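Local coordinates for cell surface protein (Putative S-layer protein) (Clostridioides difficile R20291, PDB 5NJL) that probably serves as a cell-wall-associated S-layer protein and adhesin, with an extended three-domain fold and cell adhesion activity in vitro, at residues I39-V44 against L51-N56; T112-T117 against G121-A126; T167-D172 against N177-T182; Y264-A267 against A271-L274. All coordinates share one frame; numbering follows the deposited sequence.

Interaction 1 (I39-V44 against L51-N56). With SO4 (sulfate ion), chain K; SO4 (sulfate ion), chain Q.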
loop_
_atom_site.group_PDB
_atom_site.type_symbol
_atom_site.label_atom_id
_atom_site.label_comp_id
_atom_site.label_asym_id
_atom_site.label_seq_id
_atom_site.Cartn_x
_atom_site.Cartn_y
_atom_site.Cartn_z
ATOM N N ILE A 39 -10.766 4.298 -8.064
ATOM C CA ILE A 39 -9.808 4.350 -6.960
ATOM C C ILE A 39 -8.759 3.245 -7.094
ATOM O O ILE A 39 -7.625 3.455 -6.721
ATOM C CB ILE A 39 -10.534 4.248 -5.616
ATOM C CG1 ILE A 39 -11.400 5.490 -5.398
ATOM C CG2 ILE A 39 -9.571 4.083 -4.447
ATOM C CD1 ILE A 39 -12.487 5.281 -4.378
ATOM N N TYR A 40 -9.143 2.090 -7.645
ATOM C CA TYR A 40 -8.271 0.919 -7.744
ATOM C C TYR A 40 -7.765 0.652 -9.142
ATOM O O TYR A 40 -8.442 0.955 -10.162
ATOM C CB TYR A 40 -8.978 -0.311 -7.149
ATOM C CG TYR A 40 -9.239 -0.153 -5.677
ATOM C CD1 TYR A 40 -8.252 -0.495 -4.727
ATOM C CD2 TYR A 40 -10.434 0.391 -5.208
ATOM C CE1 TYR A 40 -8.472 -0.309 -3.372
ATOM C CE2 TYR A 40 -10.656 0.584 -3.861
ATOM C CZ TYR A 40 -9.668 0.222 -2.948
ATOM O OH TYR A 40 -9.886 0.414 -1.614
ATOM N N GLU A 41 -6.523 0.148 -9.191
ATOM C CA GLU A 41 -5.880 -0.237 -10.415
ATOM C C GLU A 41 -5.647 -1.737 -10.318
ATOM O O GLU A 41 -4.931 -2.207 -9.419
ATOM C CB GLU A 41 -4.544 0.479 -10.635
ATOM C CG GLU A 41 -3.895 0.176 -11.977
ATOM C CD GLU A 41 -2.647 0.999 -12.233
ATOM O OE1 GLU A 41 -2.758 2.214 -12.420
ATOM O OE2 GLU A 41 -1.548 0.437 -12.254
ATOM N N ILE A 42 -6.256 -2.471 -11.246
ATOM C CA ILE A 42 -6.152 -3.933 -11.258
ATOM C C ILE A 42 -5.337 -4.311 -12.467
ATOM O O ILE A 42 -5.586 -3.821 -13.587
ATOM C CB ILE A 42 -7.533 -4.608 -11.345
ATOM C CG1 ILE A 42 -8.488 -4.044 -10.306
ATOM C CG2 ILE A 42 -7.403 -6.130 -11.215
ATOM C CD1 ILE A 42 -8.047 -4.187 -8.873
ATOM N N LYS A 43 -4.340 -5.168 -12.255
ATOM C CA LYS A 43 -3.545 -5.661 -13.342
ATOM C C LYS A 43 -3.602 -7.197 -13.336
ATOM O O LYS A 43 -3.768 -7.820 -12.291
ATOM C CB LYS A 43 -2.095 -5.202 -13.243
ATOM C CG LYS A 43 -1.848 -3.715 -13.361
ATOM C CD LYS A 43 -0.346 -3.476 -13.381
ATOM C CE LYS A 43 -0.016 -2.005 -13.236
ATOM N NZ LYS A 43 1.400 -1.763 -13.628
ATOM N N VAL A 44 -3.552 -7.766 -14.521
ATOM C CA VAL A 44 -3.668 -9.233 -14.712
ATOM C C VAL A 44 -2.662 -9.632 -15.771
ATOM O O VAL A 44 -2.493 -8.932 -16.768
ATOM C CB VAL A 44 -5.084 -9.654 -15.178
ATOM C CG1 VAL A 44 -5.200 -11.172 -15.263
ATOM C CG2 VAL A 44 -6.131 -9.132 -14.221
ATOM N N LEU A 51 2.193 -8.128 -16.719
ATOM C CA LEU A 51 0.944 -7.624 -16.167
ATOM C C LEU A 51 0.375 -6.533 -17.069
ATOM O O LEU A 51 1.115 -5.747 -17.651
ATOM C CB LEU A 51 1.161 -7.079 -14.758
ATOM C CG LEU A 51 1.604 -8.057 -13.690
ATOM C CD1 LEU A 51 1.897 -7.296 -12.409
ATOM C CD2 LEU A 51 0.559 -9.135 -13.461
ATOM N N LYS A 52 -0.949 -6.499 -17.183
ATOM C CA LYS A 52 -1.649 -5.474 -17.951
ATOM C C LYS A 52 -2.800 -4.925 -17.134
ATOM O O LYS A 52 -3.487 -5.678 -16.461
ATOM C CB LYS A 52 -2.163 -6.076 -19.248
ATOM C CG LYS A 52 -1.063 -6.186 -20.294
ATOM C CD LYS A 52 -1.241 -7.377 -21.217
ATOM C CE LYS A 52 -0.158 -7.367 -22.290
ATOM N NZ LYS A 52 0.003 -8.709 -22.913
ATOM N N ILE A 53 -2.993 -3.610 -17.195
ATOM C CA ILE A 53 -4.116 -2.950 -16.560
ATOM C C ILE A 53 -5.398 -3.411 -17.245
ATOM O O ILE A 53 -5.457 -3.466 -18.449
ATOM C CB ILE A 53 -4.005 -1.397 -16.626
ATOM C CG1 ILE A 53 -2.786 -0.911 -15.814
ATOM C CG2 ILE A 53 -5.271 -0.737 -16.076
ATOM C CD1 ILE A 53 -2.258 0.450 -16.255
ATOM N N ILE A 54 -6.404 -3.763 -16.462
ATOM C CA ILE A 54 -7.743 -4.022 -16.988
ATOM C C ILE A 54 -8.636 -2.895 -16.565
ATOM O O ILE A 54 -8.408 -2.307 -15.517
ATOM C CB ILE A 54 -8.307 -5.388 -16.523
ATOM C CG1 ILE A 54 -8.517 -5.462 -15.001
ATOM C CG2 ILE A 54 -7.361 -6.482 -16.982
ATOM C CD1 ILE A 54 -9.299 -6.687 -14.559
ATOM N N THR A 55 -9.647 -2.585 -17.373
ATOM C CA THR A 55 -10.606 -1.531 -17.041
ATOM C C THR A 55 -12.007 -2.001 -16.737
ATOM O O THR A 55 -12.834 -1.190 -16.284
ATOM C CB THR A 55 -10.686 -0.501 -18.173
ATOM O OG1 THR A 55 -11.019 -1.167 -19.412
ATOM C CG2 THR A 55 -9.340 0.216 -18.298
ATOM N N ASN A 56 -12.275 -3.301 -16.963
ATOM C CA ASN A 56 -13.570 -3.918 -16.657
ATOM C C ASN A 56 -13.306 -5.293 -16.038
ATOM O O ASN A 56 -12.408 -6.013 -16.468
ATOM C CB ASN A 56 -14.436 -4.117 -17.924
ATOM C CG ASN A 56 -15.902 -4.450 -17.603
ATOM O OD1 ASN A 56 -16.274 -5.597 -17.250
ATOM N ND2 ASN A 56 -16.764 -3.435 -17.752
HETATM S S SO4 K . -0.791 -1.449 -19.377
HETATM O O1 SO4 K . -0.595 -2.496 -20.413
HETATM O O2 SO4 K . -2.037 -0.686 -19.643
HETATM O O3 SO4 K . -0.866 -2.091 -18.052
HETATM O O4 SO4 K . 0.357 -0.515 -19.374
HETATM S S SO4 Q . -13.871 0.186 -20.512
HETATM O O1 SO4 Q . -12.699 -0.083 -21.372
HETATM O O2 SO4 Q . -14.992 0.664 -21.348
HETATM O O3 SO4 Q . -14.272 -1.053 -19.811
HETATM O O4 SO4 Q . -13.524 1.239 -19.530
HETATM O O HOH W 1 -7.952 -1.271 -13.071
#
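Val44 and Lys52 pair through two backbone hydrogen bonds, Val44 N to Lys52 O at 2.9 Å and Lys52 N to Val44 O at 2.9 Å, the second the less straight of the two. A third bond runs from Ile54 N to Ile42 O at 3.0 Å, and beyond it the chains splay. There a water bridges them, accepting from Ile42 N at 2.8 Å and donating to Ile54 O at 2.7 Å. The short strand segments run 127° apart in direction, well short of antiparallel.

Apolar contacts differ on the two faces. On the face of Ile42, Val44 and Ile54, CG1 of Ile54 sits between its own backbone N and carbonyl carbon (chi1 64°), which carries Ile54 CD1 inward to lie 4.0 Å from Val44 CG2 and against CG2 of Ile42. Helices 14-25 and 57-65 cover this face through Val21, Met25 and Leu60. On the face of Lys43 and Ile53, the extended lysine chain passes obliquely over the isoleucine, Lys43 CG to Ile53 CG1 at 3.8 Å, and crosses Leu51 near its CB. The carboxylate end of Glu41 also rests on Ile53.

Two sulfates, probably from the crystallisation liquor, accept hydrogen bonds from 51-56: one takes Ile53 N on its O3 at 2.8 Å, the other Thr55 OG1. Within 39-44, the ion pair of Lys43 with Glu41 is long.

The whole is a twisted antiparallel beta hairpin whose strand 52-54 forms the edge of a mixed five-stranded sheet, with 40-45 next to it and helices packed on one face.

Interaction 2 (T112-T117 against G121-A126). With SO4 (sulfate ion), chain M.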
loop_
_atom_site.group_PDB
_atom_site.type_symbol
_atom_site.label_atom_id
_atom_site.label_comp_id
_atom_site.label_asym_id
_atom_site.label_seq_id
_atom_site.Cartn_x
_atom_site.Cartn_y
_atom_site.Cartn_z
ATOM N N THR A 112 11.273 28.615 11.701
ATOM C CA THR A 112 12.222 29.510 12.382
ATOM C C THR A 112 13.096 30.224 11.323
ATOM O O THR A 112 13.278 31.442 11.370
ATOM C CB THR A 112 13.060 28.710 13.390
ATOM O OG1 THR A 112 12.193 28.148 14.372
ATOM C CG2 THR A 112 14.120 29.555 14.083
ATOM N N GLU A 113 13.555 29.469 10.323
ATOM C CA GLU A 113 14.343 30.043 9.228
ATOM C C GLU A 113 13.501 30.975 8.361
ATOM O O GLU A 113 13.907 32.094 8.094
ATOM C CB GLU A 113 15.004 28.934 8.397
ATOM C CG GLU A 113 15.938 29.424 7.286
ATOM C CD GLU A 113 17.222 30.091 7.785
ATOM O OE1 GLU A 113 17.906 30.728 6.948
ATOM O OE2 GLU A 113 17.565 29.986 8.992
ATOM N N LYS A 114 12.320 30.535 7.944
ATOM C CA LYS A 114 11.429 31.386 7.162
ATOM C C LYS A 114 11.060 32.700 7.860
ATOM O O LYS A 114 10.937 33.716 7.187
ATOM C CB LYS A 114 10.134 30.661 6.776
ATOM C CG LYS A 114 10.243 29.723 5.593
ATOM C CD LYS A 114 8.952 28.923 5.479
ATOM C CE LYS A 114 8.725 28.331 4.097
ATOM N NZ LYS A 114 9.630 27.193 3.823
ATOM N N ALA A 115 10.905 32.684 9.185
ATOM C CA ALA A 115 10.511 33.890 9.918
ATOM C C ALA A 115 11.543 35.011 9.841
ATOM O O ALA A 115 11.179 36.177 9.964
ATOM C CB ALA A 115 10.214 33.576 11.376
ATOM N N LYS A 116 12.808 34.662 9.635
ATOM C CA LYS A 116 13.864 35.672 9.453
ATOM C C LYS A 116 13.649 36.611 8.261
ATOM O O LYS A 116 14.053 37.770 8.331
ATOM C CB LYS A 116 15.228 35.004 9.328
ATOM C CG LYS A 116 15.692 34.358 10.618
ATOM C CD LYS A 116 16.950 33.553 10.410
ATOM C CE LYS A 116 17.318 32.846 11.701
ATOM N NZ LYS A 116 18.536 32.023 11.492
ATOM N N THR A 117 13.033 36.120 7.187
ATOM C CA THR A 117 12.877 36.904 5.948
ATOM C C THR A 117 11.484 37.001 5.362
ATOM O O THR A 117 11.249 37.876 4.543
ATOM C CB THR A 117 13.760 36.330 4.806
ATOM O OG1 THR A 117 13.275 35.037 4.416
ATOM C CG2 THR A 117 15.199 36.221 5.223
ATOM N N GLY A 121 1.671 36.333 4.151
ATOM C CA GLY A 121 0.690 35.773 5.064
ATOM C C GLY A 121 0.932 36.223 6.494
ATOM O O GLY A 121 1.178 37.409 6.749
ATOM N N ILE A 122 0.954 35.257 7.412
ATOM C CA ILE A 122 1.063 35.549 8.844
ATOM C C ILE A 122 2.409 36.201 9.173
ATOM O O ILE A 122 2.464 37.120 9.983
ATOM C CB ILE A 122 0.790 34.285 9.694
ATOM C CG1 ILE A 122 -0.667 33.862 9.502
ATOM C CG2 ILE A 122 1.075 34.548 11.177
ATOM C CD1 ILE A 122 -1.019 32.516 10.111
ATOM N N TYR A 123 3.475 35.784 8.489
ATOM C CA TYR A 123 4.797 36.335 8.737
ATOM C C TYR A 123 4.900 37.857 8.566
ATOM O O TYR A 123 5.721 38.488 9.234
ATOM C CB TYR A 123 5.840 35.706 7.827
ATOM C CG TYR A 123 6.069 34.227 8.002
ATOM C CD1 TYR A 123 6.834 33.743 9.063
ATOM C CD2 TYR A 123 5.603 33.320 7.050
ATOM C CE1 TYR A 123 7.083 32.388 9.197
ATOM C CE2 TYR A 123 5.848 31.952 7.169
ATOM C CZ TYR A 123 6.584 31.494 8.234
ATOM O OH TYR A 123 6.833 30.147 8.360
ATOM N N LYS A 124 4.076 38.415 7.684
ATOM C CA LYS A 124 4.039 39.859 7.444
ATOM C C LYS A 124 3.539 40.662 8.642
ATOM O O LYS A 124 4.009 41.761 8.879
ATOM C CB LYS A 124 3.141 40.168 6.241
ATOM C CG LYS A 124 3.240 41.598 5.731
ATOM C CD LYS A 124 2.421 41.765 4.462
ATOM C CE LYS A 124 2.464 43.207 3.957
ATOM N NZ LYS A 124 3.836 43.659 3.574
ATOM N N VAL A 125 2.569 40.116 9.369
ATOM C CA VAL A 125 1.861 40.850 10.406
ATOM C C VAL A 125 2.123 40.347 11.826
ATOM O O VAL A 125 1.577 40.913 12.775
ATOM C CB VAL A 125 0.342 40.837 10.119
ATOM C CG1 VAL A 125 0.083 41.564 8.799
ATOM C CG2 VAL A 125 -0.236 39.406 10.118
ATOM N N ALA A 126 2.934 39.293 11.967
ATOM C CA ALA A 126 3.190 38.680 13.278
ATOM C C ALA A 126 4.628 38.239 13.454
ATOM O O ALA A 126 5.264 37.803 12.479
ATOM C CB ALA A 126 2.242 37.500 13.486
HETATM S S SO4 M . 0.002 38.782 2.486
HETATM O O1 SO4 M . 0.718 37.887 1.541
HETATM O O2 SO4 M . -0.342 40.050 1.803
HETATM O O3 SO4 M . -1.237 38.126 2.974
HETATM O O4 SO4 M . 0.865 39.099 3.647
#
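Tyr123 is held at its backbone, where its carbonyl O accepts a hydrogen bond from Lys146 NZ, while its ring meets Lys114 and Ala115 across the contact. Tyr123 OH lies against the side chain of Lys114, with Lys114 CB at 3.7 Å and CD at 3.8 Å from the oxygen. These are packing contacts, and no hydrogen bond joins 112-117 to 121-126. The lysine chain crosses the tyrosine obliquely and then bends at its last torsion, leading its ammonium end away, where NZ makes a weak hydrogen bond to Ser110 OG.

Further along the ring, Ala115 takes over. Ala115 CA approaches Tyr123 CD1 to 3.8 Å and the methyl, Ala115 CB, lies 4.0 Å from Tyr123 CE1. With CG placed opposite the carbonyl carbon (chi1 -63°), Tyr123 directs its ring at the helix; this one side chain supplies the contact from its segment. Lys116 N and Thr117 N bond back to Glu113 O and Lys114 O, three residues earlier. Within 112-117, Lys116 NZ forms a salt bridge with Glu113 OE2, weak as a hydrogen bond at 3.4 Å.

Away from the ring, Gly121 N donates to O1 of a sulfate at 3.2 Å in an almost straight bond; the ion is probably from the crystallisation liquor.

The arrangement seats the 112-115 part of helix 101-115 beside the short, loosely formed helix 122-125, which leads directly into strand 126-133. Tyr123 is buried between them, also touching Glu118, Leu166 and, on that strand, Val128.

Interaction 3 (T167-D172 against N177-T182)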
loop_
_atom_site.group_PDB
_atom_site.type_symbol
_atom_site.label_atom_id
_atom_site.label_comp_id
_atom_site.label_asym_id
_atom_site.label_seq_id
_atom_site.Cartn_x
_atom_site.Cartn_y
_atom_site.Cartn_z
ATOM N N THR A 167 2.118 31.102 5.440
ATOM C CA THR A 167 1.804 32.017 4.348
ATOM C C THR A 167 0.350 31.914 3.880
ATOM O O THR A 167 -0.134 32.826 3.220
ATOM C CB THR A 167 2.736 31.846 3.117
ATOM O OG1 THR A 167 2.447 30.614 2.457
ATOM C CG2 THR A 167 4.172 31.862 3.535
ATOM N N ALA A 168 -0.346 30.824 4.210
ATOM C CA ALA A 168 -1.743 30.649 3.875
ATOM C C ALA A 168 -2.673 31.331 4.892
ATOM O O ALA A 168 -2.324 31.562 6.054
ATOM C CB ALA A 168 -2.089 29.167 3.773
ATOM N N ASN A 169 -3.884 31.594 4.441
ATOM C CA ASN A 169 -4.914 32.191 5.271
ATOM C C ASN A 169 -5.310 31.238 6.385
ATOM O O ASN A 169 -5.683 30.094 6.114
ATOM C CB ASN A 169 -6.157 32.496 4.425
ATOM C CG ASN A 169 -5.960 33.659 3.468
ATOM O OD1 ASN A 169 -4.894 34.234 3.364
ATOM N ND2 ASN A 169 -7.047 34.049 2.799
ATOM N N PRO A 170 -5.218 31.688 7.648
ATOM C CA PRO A 170 -5.717 30.854 8.713
ATOM C C PRO A 170 -7.243 30.921 8.782
ATOM O O PRO A 170 -7.857 31.691 8.059
ATOM C CB PRO A 170 -5.065 31.473 9.957
ATOM C CG PRO A 170 -4.982 32.931 9.620
ATOM C CD PRO A 170 -4.656 32.951 8.157
ATOM N N VAL A 171 -7.827 30.125 9.657
ATOM C CA VAL A 171 -9.255 30.053 9.866
ATOM C C VAL A 171 -9.646 30.645 11.208
ATOM O O VAL A 171 -9.015 30.355 12.235
ATOM C CB VAL A 171 -9.723 28.593 9.780
ATOM C CG1 VAL A 171 -11.214 28.460 9.995
ATOM C CG2 VAL A 171 -9.315 28.025 8.437
ATOM N N ASP A 172 -10.709 31.447 11.201
ATOM C CA ASP A 172 -11.250 32.035 12.420
ATOM C C ASP A 172 -12.493 31.270 12.920
ATOM O O ASP A 172 -12.820 30.198 12.386
ATOM C CB ASP A 172 -11.453 33.564 12.238
ATOM C CG ASP A 172 -12.703 33.957 11.437
ATOM O OD1 ASP A 172 -13.472 33.072 10.991
ATOM O OD2 ASP A 172 -12.892 35.212 11.239
ATOM N N ASN A 177 -11.639 31.219 6.007
ATOM C CA ASN A 177 -10.211 31.411 5.724
ATOM C C ASN A 177 -9.960 32.903 5.523
ATOM O O ASN A 177 -10.357 33.497 4.539
ATOM C CB ASN A 177 -9.768 30.563 4.512
ATOM C CG ASN A 177 -9.714 29.088 4.850
ATOM O OD1 ASN A 177 -8.705 28.593 5.330
ATOM N ND2 ASN A 177 -10.808 28.407 4.677
ATOM N N LEU A 178 -9.336 33.501 6.513
ATOM C CA LEU A 178 -9.266 34.945 6.680
ATOM C C LEU A 178 -7.906 35.455 6.222
ATOM O O LEU A 178 -6.890 34.839 6.491
ATOM C CB LEU A 178 -9.526 35.210 8.182
ATOM C CG LEU A 178 -9.680 36.621 8.680
ATOM C CD1 LEU A 178 -10.926 37.264 8.092
ATOM C CD2 LEU A 178 -9.719 36.627 10.198
ATOM N N ASP A 179 -7.866 36.555 5.474
ATOM C CA ASP A 179 -6.611 37.125 5.008
ATOM C C ASP A 179 -5.898 37.871 6.159
ATOM O O ASP A 179 -6.478 38.781 6.737
ATOM C CB ASP A 179 -6.883 38.076 3.825
ATOM C CG ASP A 179 -5.626 38.697 3.242
ATOM O OD1 ASP A 179 -4.490 38.535 3.734
ATOM O OD2 ASP A 179 -5.773 39.421 2.247
ATOM N N PRO A 180 -4.644 37.498 6.481
ATOM C CA PRO A 180 -3.941 38.162 7.601
ATOM C C PRO A 180 -3.657 39.651 7.399
ATOM O O PRO A 180 -3.415 40.341 8.373
ATOM C CB PRO A 180 -2.610 37.411 7.690
ATOM C CG PRO A 180 -2.853 36.107 7.024
ATOM C CD PRO A 180 -3.850 36.373 5.940
ATOM N N SER A 181 -3.650 40.119 6.152
ATOM C CA SER A 181 -3.497 41.542 5.830
ATOM C C SER A 181 -4.819 42.323 5.925
ATOM O O SER A 181 -4.845 43.506 5.699
ATOM C CB SER A 181 -2.877 41.696 4.431
ATOM O OG SER A 181 -3.734 41.196 3.417
ATOM N N THR A 182 -5.929 41.666 6.258
ATOM C CA THR A 182 -7.185 42.378 6.513
ATOM C C THR A 182 -6.880 43.442 7.602
ATOM O O THR A 182 -6.253 43.134 8.622
ATOM C CB THR A 182 -8.291 41.420 7.029
ATOM O OG1 THR A 182 -8.571 40.395 6.056
ATOM C CG2 THR A 182 -9.579 42.175 7.354
#
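Pro170 and Leu178 tie together two arms of an irregular loop, whose single backbone bridge pairs Val171 with Asn177 and whose second arm ends in a type I beta turn, Asp179 to Thr182. The bond, Leu178 N to Pro170 O, is 2.8 Å long and runs nearly along the C=O axis.

Followed outward, Asn169 CB sits 3.2 Å from Leu178 O, with Asn169 CG 3.4 Å from the same oxygen. Because CG lies opposite the carbonyl carbon (chi1 -72°), the amide is carried across Leu178 O and divides: Asn169 OD1 reaches past Asp179 CA to Pro180 CD at 3.5 Å, while ND2 stays 3.8 Å from Asp179 N, not bonded. The side chain crosses Pro180 at roughly a right angle. Beside it the proline rings meet, Pro170 CD against Pro180 CG, and Ile122 of helix 122-125 touches both.

At the far side Asp172 OD2 rests on Leu178 CD2, whereas its OD1 is bonded to Thr174 OG1. The type I turn is closed by Thr182 N to Asp179 O, and an Asx turn overlies it: Asp179 OD1 accepts from Ser181 N at 3.0 Å and from Ser181 OG at 2.8 Å, both approaching from the same face of the carboxylate.

Interaction 4 (Y264-A267 against A271-L274)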
loop_
_atom_site.group_PDB
_atom_site.type_symbol
_atom_site.label_atom_id
_atom_site.label_comp_id
_atom_site.label_asym_id
_atom_site.label_seq_id
_atom_site.Cartn_x
_atom_site.Cartn_y
_atom_site.Cartn_z
ATOM N N TYR A 264 2.138 -31.650 -12.147
ATOM C CA TYR A 264 1.988 -32.870 -12.932
ATOM C C TYR A 264 0.523 -33.245 -13.080
ATOM O O TYR A 264 -0.345 -32.751 -12.339
ATOM C CB TYR A 264 2.792 -34.018 -12.301
ATOM C CG TYR A 264 2.257 -34.535 -10.983
ATOM C CD1 TYR A 264 2.599 -33.922 -9.786
ATOM C CD2 TYR A 264 1.420 -35.659 -10.929
ATOM C CE1 TYR A 264 2.132 -34.405 -8.579
ATOM C CE2 TYR A 264 0.946 -36.145 -9.718
ATOM C CZ TYR A 264 1.300 -35.510 -8.552
ATOM O OH TYR A 264 0.859 -35.964 -7.340
ATOM N N THR A 265 0.273 -34.149 -14.015
ATOM C CA THR A 265 -1.048 -34.727 -14.211
ATOM C C THR A 265 -1.049 -36.119 -13.553
ATOM O O THR A 265 -0.168 -36.955 -13.855
ATOM C CB THR A 265 -1.350 -34.779 -15.695
ATOM O OG1 THR A 265 -1.319 -33.442 -16.195
ATOM C CG2 THR A 265 -2.722 -35.367 -15.978
ATOM N N ASP A 266 -1.998 -36.347 -12.639
ATOM C CA ASP A 266 -1.991 -37.579 -11.850
ATOM C C ASP A 266 -2.597 -38.725 -12.647
ATOM O O ASP A 266 -2.956 -38.564 -13.821
ATOM C CB ASP A 266 -2.591 -37.386 -10.434
ATOM C CG ASP A 266 -4.128 -37.326 -10.403
ATOM O OD1 ASP A 266 -4.829 -37.612 -11.418
ATOM O OD2 ASP A 266 -4.645 -36.980 -9.308
ATOM N N ALA A 267 -2.660 -39.890 -12.025
ATOM C CA ALA A 267 -3.149 -41.107 -12.697
ATOM C C ALA A 267 -4.556 -40.923 -13.296
ATOM O O ALA A 267 -4.832 -41.464 -14.354
ATOM C CB ALA A 267 -3.128 -42.286 -11.726
ATOM N N ALA A 271 -4.999 -32.236 -12.705
ATOM C CA ALA A 271 -3.871 -31.300 -12.612
ATOM C C ALA A 271 -3.505 -31.070 -11.144
ATOM O O ALA A 271 -4.354 -30.627 -10.323
ATOM C CB ALA A 271 -4.259 -29.977 -13.252
ATOM N N ILE A 272 -2.259 -31.371 -10.805
ATOM C CA ILE A 272 -1.768 -31.290 -9.444
ATOM C C ILE A 272 -0.608 -30.304 -9.412
ATOM O O ILE A 272 0.200 -30.253 -10.347
ATOM C CB ILE A 272 -1.242 -32.653 -8.949
ATOM C CG1 ILE A 272 -2.292 -33.761 -9.115
ATOM C CG2 ILE A 272 -0.719 -32.558 -7.516
ATOM C CD1 ILE A 272 -3.594 -33.565 -8.388
ATOM N N GLU A 273 -0.523 -29.524 -8.333
ATOM C CA GLU A 273 0.720 -28.837 -8.023
ATOM C C GLU A 273 1.104 -29.073 -6.590
ATOM O O GLU A 273 0.399 -28.683 -5.648
ATOM C CB GLU A 273 0.689 -27.335 -8.282
ATOM C CG GLU A 273 2.085 -26.754 -8.118
ATOM C CD GLU A 273 2.086 -25.252 -7.971
ATOM O OE1 GLU A 273 1.617 -24.763 -6.913
ATOM O OE2 GLU A 273 2.566 -24.586 -8.904
ATOM N N LEU A 274 2.268 -29.676 -6.446
ATOM C CA LEU A 274 2.754 -30.115 -5.175
ATOM C C LEU A 274 3.899 -29.176 -4.807
ATOM O O LEU A 274 4.860 -29.048 -5.555
ATOM C CB LEU A 274 3.255 -31.551 -5.320
ATOM C CG LEU A 274 3.587 -32.325 -4.054
ATOM C CD1 LEU A 274 2.502 -32.178 -2.994
ATOM C CD2 LEU A 274 3.803 -33.790 -4.430
#
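Tyr264 and Ile272 form an antiparallel hydrogen-bonded pair. Ile272 N gives a 2.8 Å bond to Tyr264 O, and Tyr264 N returns a 3.0 Å bond to Ile272 O. Both acceptors are also approached by Asn70 ND2, which bonds to Ile272 O and more weakly to Tyr264 O. The next pair, Thr265 with Ala271, is non-hydrogen-bonded.

The aromatic contact joins the same two residues. Tyr264 CG lies between its backbone N and carbonyl carbon (chi1 69°), folding the ring back over its neighbour, and the two side chains run side by side. Ile272 CB makes a CH-pi contact with one face of the Tyr264 ring, 3.9 Å from the centroid and 16° off the normal, while the Ile272 CG2 branch comes to 3.6 Å from Tyr264 CE1. Leu274 CB approaches the ring edge, 4.5 Å from Tyr264 CE1.

Beyond the pair, Asp266 crosses Ile272 at about a right angle, Asp266 OD2 resting on the Ile272 CD1 methyl at 3.7 Å. Its other oxygen, OD1, accepts from Lys270 N and bonds to Ser268 OG, tying Asp266 to the connecting residues.

The contact closes the hairpin of strands 258-265 and 271-278 in the middle of a mixed four-stranded sheet: strand 215-219 lies beside 271-278, strand 243-245 beside 258-265, and Val237 of helix 232-238 touches both Tyr264 and Leu274.

In the fold
The four contacts follow one another along the chain without overlap and fall in three regions of an elongated molecule, interactions 2 and 3 sharing one. These two are neighbours, with centres about 14 Å apart, and touch directly: Val125 CG1 packs on Pro180 O at 3.7 Å, and Tyr123 meets Thr167. Interaction 4 lies on the other side of the chain's centre, about 72 Å from interaction 2 between centres. Interaction 1 sits nearer the middle, its centre about 31 Å from that of interaction 4 and 47 Å from that of interaction 2. The hairpins of interactions 1 and 4 belong to different sheets. This spread is consistent with the extended three-domain fold of this adhesin.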